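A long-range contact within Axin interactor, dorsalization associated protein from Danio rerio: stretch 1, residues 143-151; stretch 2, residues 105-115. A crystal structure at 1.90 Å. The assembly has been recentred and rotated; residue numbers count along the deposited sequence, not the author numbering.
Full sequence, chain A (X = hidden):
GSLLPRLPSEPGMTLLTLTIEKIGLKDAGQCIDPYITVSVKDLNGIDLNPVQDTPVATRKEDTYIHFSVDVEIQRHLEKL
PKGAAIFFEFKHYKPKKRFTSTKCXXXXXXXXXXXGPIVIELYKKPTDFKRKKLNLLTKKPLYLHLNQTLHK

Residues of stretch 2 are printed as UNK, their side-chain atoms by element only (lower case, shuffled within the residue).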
# COMPACT_ATOMS: atom_id res chain seq x y z
N TYR A 143 1.99 1.58 -12.39
CA TYR A 143 2.50 1.05 -11.12
C TYR A 143 1.99 1.84 -9.94
O TYR A 143 1.49 2.96 -10.08
CB TYR A 143 4.03 1.15 -11.11
CG TYR A 143 4.75 0.32 -12.16
CD1 TYR A 143 4.91 -1.05 -11.98
CD2 TYR A 143 5.32 0.91 -13.29
CE1 TYR A 143 5.58 -1.83 -12.90
CE2 TYR A 143 5.98 0.14 -14.25
CZ TYR A 143 6.11 -1.24 -14.03
OH TYR A 143 6.78 -2.03 -14.92
N LEU A 144 2.18 1.29 -8.75
CA LEU A 144 2.11 2.08 -7.52
C LEU A 144 3.48 2.73 -7.28
O LEU A 144 4.50 2.04 -7.23
CB LEU A 144 1.73 1.17 -6.34
CG LEU A 144 1.66 1.80 -4.95
CD1 LEU A 144 0.50 2.83 -4.83
CD2 LEU A 144 1.57 0.71 -3.88
N HIS A 145 3.48 4.06 -7.13
CA HIS A 145 4.73 4.82 -6.94
C HIS A 145 4.79 5.26 -5.50
O HIS A 145 3.88 5.96 -5.03
CB HIS A 145 4.73 6.08 -7.79
CG HIS A 145 4.91 5.83 -9.25
ND1 HIS A 145 3.92 5.27 -10.05
CD2 HIS A 145 5.95 6.09 -10.08
CE1 HIS A 145 4.36 5.19 -11.29
NE2 HIS A 145 5.58 5.69 -11.34
N LEU A 146 5.84 4.81 -4.81
CA LEU A 146 6.09 5.15 -3.41
C LEU A 146 7.44 5.84 -3.22
O LEU A 146 8.34 5.73 -4.08
CB LEU A 146 6.09 3.91 -2.50
CG LEU A 146 4.95 2.88 -2.60
CD1 LEU A 146 5.27 1.65 -1.76
CD2 LEU A 146 3.65 3.54 -2.18
N ASN A 147 7.56 6.56 -2.11
CA ASN A 147 8.88 7.03 -1.62
C ASN A 147 9.06 6.51 -0.21
O ASN A 147 8.17 6.67 0.63
CB ASN A 147 9.01 8.56 -1.67
CG ASN A 147 10.45 9.03 -1.41
OD1 ASN A 147 11.38 8.53 -2.00
ND2 ASN A 147 10.61 9.99 -0.51
N GLN A 148 10.21 5.86 0.05
CA GLN A 148 10.52 5.32 1.38
C GLN A 148 11.50 6.25 2.11
O GLN A 148 12.49 6.70 1.52
CB GLN A 148 11.15 3.92 1.31
CG GLN A 148 10.52 2.98 0.29
CD GLN A 148 10.90 1.54 0.54
OE1 GLN A 148 10.91 1.08 1.69
NE2 GLN A 148 11.21 0.81 -0.53
N THR A 149 11.19 6.54 3.37
CA THR A 149 12.08 7.30 4.24
C THR A 149 12.28 6.50 5.50
O THR A 149 11.31 6.10 6.17
CB THR A 149 11.51 8.68 4.64
OG1 THR A 149 11.05 9.37 3.48
CG2 THR A 149 12.60 9.52 5.34
N LEU A 150 13.55 6.29 5.83
CA LEU A 150 13.92 5.55 7.02
C LEU A 150 14.41 6.54 8.08
O LEU A 150 15.29 7.37 7.82
CB LEU A 150 14.94 4.46 6.68
CG LEU A 150 14.38 3.19 6.00
CD1 LEU A 150 13.99 3.41 4.55
CD2 LEU A 150 15.39 2.04 6.10
N HIS A 151 13.77 6.48 9.24
CA HIS A 151 14.02 7.43 10.32
C HIS A 151 14.89 6.81 11.40
O HIS A 151 14.49 5.84 12.06
CB HIS A 151 12.71 7.95 10.92
CG HIS A 151 11.84 8.67 9.94
ND1 HIS A 151 12.22 9.84 9.32
CD2 HIS A 151 10.61 8.38 9.46
CE1 HIS A 151 11.26 10.24 8.50
NE2 HIS A 151 10.27 9.36 8.57
N UNK A 105 -3.90 -5.18 -5.62
CA UNK A 105 -2.99 -4.97 -4.51
C UNK A 105 -1.52 -5.02 -4.95
O UNK A 105 -1.16 -5.53 -6.03
c UNK A 105 -3.73 -8.20 -4.57
c UNK A 105 -2.87 -7.43 -3.80
c UNK A 105 -3.40 -9.51 -4.92
c UNK A 105 -2.16 -10.06 -4.51
c UNK A 105 -1.29 -9.30 -3.75
c UNK A 105 -3.24 -6.00 -3.40
c UNK A 105 -1.65 -7.97 -3.40
N UNK A 106 -0.67 -4.46 -4.10
CA UNK A 106 0.77 -4.49 -4.29
C UNK A 106 1.30 -4.90 -2.94
O UNK A 106 0.66 -4.67 -1.91
c UNK A 106 1.30 -3.09 -4.66
N UNK A 107 2.50 -5.47 -2.92
CA UNK A 107 3.12 -5.73 -1.64
C UNK A 107 4.61 -5.54 -1.77
O UNK A 107 5.15 -5.51 -2.88
c UNK A 107 2.61 -8.61 -3.19
c UNK A 107 2.79 -7.14 -1.15
c UNK A 107 4.53 -8.87 -1.77
c UNK A 107 3.08 -9.66 -4.01
c UNK A 107 4.30 -10.27 -3.70
c UNK A 107 3.31 -8.23 -2.06
c UNK A 107 5.01 -9.86 -2.59
N UNK A 108 5.26 -5.40 -0.62
CA UNK A 108 6.71 -5.39 -0.58
C UNK A 108 7.23 -6.21 0.58
O UNK A 108 6.74 -6.08 1.70
c UNK A 108 8.99 -1.50 1.21
se UNK A 108 7.70 -1.22 0.13
c UNK A 108 7.29 -3.97 -0.60
c UNK A 108 6.74 -2.98 0.40
N UNK A 109 8.21 -7.07 0.27
CA UNK A 109 8.91 -7.87 1.27
C UNK A 109 9.90 -7.02 2.08
O UNK A 109 10.26 -5.91 1.68
c UNK A 109 8.75 -10.07 -0.19
c UNK A 109 7.79 -10.94 0.65
o UNK A 109 6.90 -11.60 0.05
c UNK A 109 9.63 -9.07 0.62
o UNK A 109 7.88 -10.99 1.89
N UNK A 110 10.36 -7.55 3.21
CA UNK A 110 11.28 -6.82 4.09
C UNK A 110 12.58 -6.37 3.41
O UNK A 110 13.07 -5.26 3.66
c UNK A 110 11.64 -7.68 5.30
c UNK A 110 10.80 -4.98 6.91
c UNK A 110 10.49 -7.95 6.25
se UNK A 110 9.58 -6.33 6.94
N UNK A 111 13.11 -7.23 2.54
CA UNK A 111 14.38 -6.95 1.86
C UNK A 111 14.25 -5.88 0.76
O UNK A 111 15.25 -5.47 0.15
o UNK A 111 14.83 -9.93 -0.33
c UNK A 111 14.28 -8.95 0.21
c UNK A 111 15.04 -8.27 1.36
o UNK A 111 13.16 -8.54 -0.18
N UNK A 112 13.01 -5.41 0.53
CA UNK A 112 12.74 -4.31 -0.39
C UNK A 112 12.67 -2.94 0.27
O UNK A 112 12.49 -1.91 -0.41
c UNK A 112 11.47 -5.78 -2.03
c UNK A 112 11.44 -4.55 -1.16
o UNK A 112 9.31 -6.68 -2.40
o UNK A 112 10.10 -5.25 -3.85
c UNK A 112 10.20 -5.91 -2.81
N UNK A 113 12.80 -2.92 1.60
CA UNK A 113 12.79 -1.66 2.34
C UNK A 113 14.17 -1.04 2.24
O UNK A 113 15.15 -1.62 2.73
c UNK A 113 10.97 -2.46 3.89
c UNK A 113 10.51 -2.87 5.27
c UNK A 113 12.47 -0.54 4.57
c UNK A 113 12.38 -1.88 3.82
N UNK A 114 14.23 0.10 1.56
CA UNK A 114 15.44 0.86 1.24
C UNK A 114 14.98 2.30 0.93
O UNK A 114 13.87 2.51 0.44
c UNK A 114 15.63 -0.08 -3.85
n UNK A 114 14.29 0.64 -3.91
c UNK A 114 16.41 -0.01 -2.50
c UNK A 114 15.50 0.34 -1.30
c UNK A 114 16.20 0.23 0.05
N UNK A 115 15.83 3.31 1.22
CA UNK A 115 15.45 4.71 0.99
C UNK A 115 15.15 5.04 -0.48
O UNK A 115 15.70 4.41 -1.38
c UNK A 115 17.19 3.21 1.79
c UNK A 115 17.78 4.54 1.45
c UNK A 115 16.67 5.49 1.49
O HOH W 1 12.96 2.33 -2.37

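Position 105 carries one carbon and then a ring of six carbons, with no oxygen: Phe105. Its CA-to-CB bond points away from stretch 1, which it does not touch. Position 106 has a single carbon, its CA-to-CB bond pointing toward stretch 1, its CB 3.9 Å from Leu144 CD2. This is Ala106, whose CB makes an apolar contact with the leucine. Position 107 again shows one carbon and a six-carbon ring, and its CA-to-CB bond points away: Phe107. The alternation is that of a strand, with one face turned to the contact.

Position 108 is an unbranched chain of two carbons, a selenium and a carbon; its CA-to-CB bond points toward stretch 1, and the chain touches Leu146 and Gln148. It is selenomethionine, Met108; its SE lies 4.2 Å from Leu146 CD1, and its CE 3.3 Å from Gln148 OE1. Position 109 has three carbons, the third bearing two oxygens, and is out of reach: Glu109. Position 110 repeats the selenium chain, also out of reach: Met110. Position 111, two carbons with two oxygens on the second, is Asp111, exposed and without a partner on stretch 1.

Position 112 has three carbons ending in two oxygens, and its backbone O accepts a hydrogen bond from Gln148 NE2 at 3.0 Å. It is Glu112, whose side chain folds back, OE2 accepting a hydrogen bond from Glu109 N at 2.9 Å. Position 113 has four carbons, forked at the first, with one arm two carbons long, and the single-carbon arm touches Leu150. It is Ile113, its CG2 4.2 Å from Leu150 CD2.

Position 114 is four carbons in a row ending in nitrogen, its CA-to-CB bond pointing away; its backbone N gives a weak hydrogen bond to Gln148 OE1 at 3.5 Å. This is Lys114. A water lies 3.0 Å from Lys114 O and accepts from Lys114 NZ at 2.6 Å and, weakly, from Gln148 NE2 at 3.0 Å. Position 115 closes three carbons onto its own backbone nitrogen, and a ring carbon touches Leu150: Pro115, whose CD lies 4.2 Å from Leu150 CD1.

The contact reads as two rules. Where the strands face each other, their axes 9.6 Å apart at closest approach and 37° from parallel, apolar side chains fill the gap: Leu144 against Ala106, Leu146 against Met108. Past the 3-10 turn, the chain comes nearer, with the CA atoms of Gln148 and Pro115 5.0 Å apart. There the buried Gln148 uses its amide to hold backbone, donating to Glu112 and accepting weakly from Lys114, while Leu150 packs beside it on Ile113 and Pro115.

Stretch 2, residues 105-115: FAFMEMDEIKP
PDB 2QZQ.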